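Local coordinates for protein aldo-keto reductase AKR2E4 (Bombyx mori, PDB 3WCZ) that reduces 3-dehydroecdysone with NADPH as the hydride source, not NADH, and may thereby take part in the regulation of moulting, at residues L82-K87 and D112-Y117. Sequence-based numbering, arbitrary orientation.
Sequences LFVTTK and DYIDLY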
loop_
_atom_site.group_PDB
_atom_site.type_symbol
_atom_site.label_atom_id
_atom_site.label_comp_id
_atom_site.label_asym_id
_atom_site.label_seq_id
_atom_site.Cartn_x
_atom_site.Cartn_y
_atom_site.Cartn_z
ATOM N N LEU A 82 -10.864 6.631 -11.055
ATOM C CA LEU A 82 -9.591 6.194 -10.490
ATOM C C LEU A 82 -9.466 6.594 -9.039
ATOM O O LEU A 82 -9.932 7.651 -8.648
ATOM C CB LEU A 82 -8.423 6.791 -11.252
ATOM C CG LEU A 82 -8.214 6.340 -12.670
ATOM C CD1 LEU A 82 -7.094 7.152 -13.327
ATOM C CD2 LEU A 82 -7.888 4.862 -12.690
ATOM N N PHE A 83 -8.785 5.761 -8.269
ATOM C CA PHE A 83 -8.432 6.007 -6.881
ATOM C C PHE A 83 -6.912 6.040 -6.806
ATOM O O PHE A 83 -6.271 5.015 -7.019
ATOM C CB PHE A 83 -9.004 4.887 -6.004
ATOM C CG PHE A 83 -8.995 5.188 -4.543
ATOM C CD1 PHE A 83 -7.814 5.167 -3.820
ATOM C CD2 PHE A 83 -10.160 5.547 -3.881
ATOM C CE1 PHE A 83 -7.814 5.473 -2.450
ATOM C CE2 PHE A 83 -10.143 5.866 -2.541
ATOM C CZ PHE A 83 -8.979 5.839 -1.827
ATOM N N VAL A 84 -6.332 7.204 -6.547
ATOM C CA VAL A 84 -4.894 7.351 -6.494
ATOM C C VAL A 84 -4.509 7.616 -5.045
ATOM O O VAL A 84 -5.039 8.526 -4.401
ATOM C CB VAL A 84 -4.418 8.471 -7.428
ATOM C CG1 VAL A 84 -2.892 8.428 -7.543
ATOM C CG2 VAL A 84 -5.018 8.316 -8.795
ATOM N N THR A 85 -3.531 6.858 -4.580
ATOM C CA THR A 85 -2.962 6.943 -3.248
ATOM C C THR A 85 -1.512 7.390 -3.340
ATOM O O THR A 85 -0.734 6.802 -4.084
ATOM C CB THR A 85 -3.016 5.577 -2.545
ATOM O OG1 THR A 85 -4.379 5.215 -2.380
ATOM C CG2 THR A 85 -2.359 5.592 -1.185
ATOM N N THR A 86 -1.127 8.425 -2.588
ATOM C CA THR A 86 0.280 8.770 -2.443
ATOM C C THR A 86 0.566 9.100 -0.978
ATOM O O THR A 86 -0.326 9.018 -0.125
ATOM C CB THR A 86 0.758 9.828 -3.435
ATOM O OG1 THR A 86 2.183 9.753 -3.459
ATOM C CG2 THR A 86 0.260 11.228 -3.096
ATOM N N LYS A 87 1.837 9.420 -0.698
ATOM C CA LYS A 87 2.342 9.432 0.674
ATOM C C LYS A 87 3.278 10.605 0.911
ATOM O O LYS A 87 4.121 10.952 0.060
ATOM C CB LYS A 87 3.068 8.115 1.006
ATOM C CG LYS A 87 2.371 6.859 0.515
ATOM C CD LYS A 87 2.978 5.591 1.075
ATOM C CE LYS A 87 2.402 4.339 0.472
ATOM N NZ LYS A 87 2.907 4.061 -0.885
ATOM N N ASP A 112 -5.534 17.165 -9.714
ATOM C CA ASP A 112 -6.046 18.271 -8.913
ATOM C C ASP A 112 -6.348 17.862 -7.464
ATOM O O ASP A 112 -6.490 18.716 -6.592
ATOM C CB ASP A 112 -7.343 18.805 -9.507
ATOM C CG ASP A 112 -7.183 19.299 -10.922
ATOM O OD1 ASP A 112 -6.263 20.095 -11.173
ATOM O OD2 ASP A 112 -7.977 18.868 -11.787
ATOM N N TYR A 113 -6.466 16.563 -7.213
ATOM C CA TYR A 113 -6.730 16.043 -5.885
ATOM C C TYR A 113 -6.210 14.612 -5.845
ATOM O O TYR A 113 -6.022 13.985 -6.889
ATOM C CB TYR A 113 -8.247 16.072 -5.551
ATOM C CG TYR A 113 -9.066 15.071 -6.347
ATOM C CD1 TYR A 113 -9.498 15.382 -7.616
ATOM C CD2 TYR A 113 -9.376 13.809 -5.836
ATOM C CE1 TYR A 113 -10.221 14.480 -8.371
ATOM C CE2 TYR A 113 -10.104 12.893 -6.584
ATOM C CZ TYR A 113 -10.518 13.233 -7.863
ATOM O OH TYR A 113 -11.257 12.340 -8.621
ATOM N N ILE A 114 -5.948 14.141 -4.631
ATOM C CA ILE A 114 -5.572 12.754 -4.390
ATOM C C ILE A 114 -6.733 12.076 -3.667
ATOM O O ILE A 114 -7.447 12.700 -2.877
ATOM C CB ILE A 114 -4.245 12.676 -3.553
ATOM C CG1 ILE A 114 -3.562 11.320 -3.720
ATOM C CG2 ILE A 114 -4.472 12.958 -2.088
ATOM C CD1 ILE A 114 -2.890 11.176 -5.027
ATOM N N ASP A 115 -6.961 10.803 -3.957
ATOM C CA ASP A 115 -8.039 10.080 -3.288
ATOM C C ASP A 115 -7.656 9.705 -1.876
ATOM O O ASP A 115 -8.479 9.762 -0.972
ATOM C CB ASP A 115 -8.415 8.853 -4.121
ATOM C CG ASP A 115 -9.000 9.246 -5.429
ATOM O OD1 ASP A 115 -10.239 9.515 -5.456
ATOM O OD2 ASP A 115 -8.240 9.379 -6.411
ATOM N N LEU A 116 -6.390 9.348 -1.658
ATOM C CA LEU A 116 -5.907 8.967 -0.330
ATOM C C LEU A 116 -4.497 9.491 -0.168
ATOM O O LEU A 116 -3.630 9.209 -0.973
ATOM C CB LEU A 116 -5.917 7.438 -0.173
ATOM C CG LEU A 116 -5.422 6.893 1.155
ATOM C CD1 LEU A 116 -6.178 7.395 2.341
ATOM C CD2 LEU A 116 -5.513 5.385 1.094
ATOM N N TYR A 117 -4.290 10.279 0.878
ATOM C CA TYR A 117 -2.958 10.730 1.280
ATOM C C TYR A 117 -2.604 10.074 2.597
ATOM O O TYR A 117 -3.392 10.080 3.547
ATOM C CB TYR A 117 -2.934 12.233 1.431
ATOM C CG TYR A 117 -1.581 12.885 1.331
ATOM C CD1 TYR A 117 -0.631 12.446 0.429
ATOM C CD2 TYR A 117 -1.257 13.994 2.098
ATOM C CE1 TYR A 117 0.595 13.075 0.299
ATOM C CE2 TYR A 117 -0.033 14.625 1.982
ATOM C CZ TYR A 117 0.886 14.161 1.075
ATOM O OH TYR A 117 2.086 14.839 0.959
HETATM O O HOH W 1 -11.563 9.824 -7.753
HETATM O O HOH W 2 3.801 13.669 -0.842
#
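Neighbouring parallel strands of the TIM barrel meet where Phe83, Val84, Thr85 and Thr86 run beside Asp115, Leu116 and Tyr117, in the two strands of a beta-alpha-beta unit connected by helix 95-109. Backbone bonds set the register: Leu116 N donates to Val84 O (3.2 Å), and Thr86 N to Leu116 O (3.1 Å). Asp115 lies at a corner in its chain, and its carboxylate stands in for a backbone acceptor. With CG anti to the carbonyl carbon (chi1 -66°), Asp115 OD2 accepts from Val84 N at 2.9 Å, nearly straight but from above the carboxylate plane. The same oxygen pairs with Arg79, whose charge would probably offset that of the buried aspartate, while a water bridges OD1, Leu82 O and Tyr113 OH. Asp115 CB sits squarely over one face of the Phe83 ring, 3.5 Å from its centroid, a CH-pi contact, and Leu116 CB comes within 3.6 Å of Phe83 CE1. An alanine in place of Phe83 would probably open a gap beneath Asp115 CB and deprive Leu116 of an apolar neighbour. Beta-branched Val84, Thr86 and Ile114 suit strands: Ile114 CD1 packs 3.7 Å from Val84 CG1. Lys87, salt-bridged to Asp53 and hydrogen-bonded to Tyr58, the probable proton donor, reaches the NADP pocket at the C-terminal mouth of the barrel, as is typical of aldo-keto reductases.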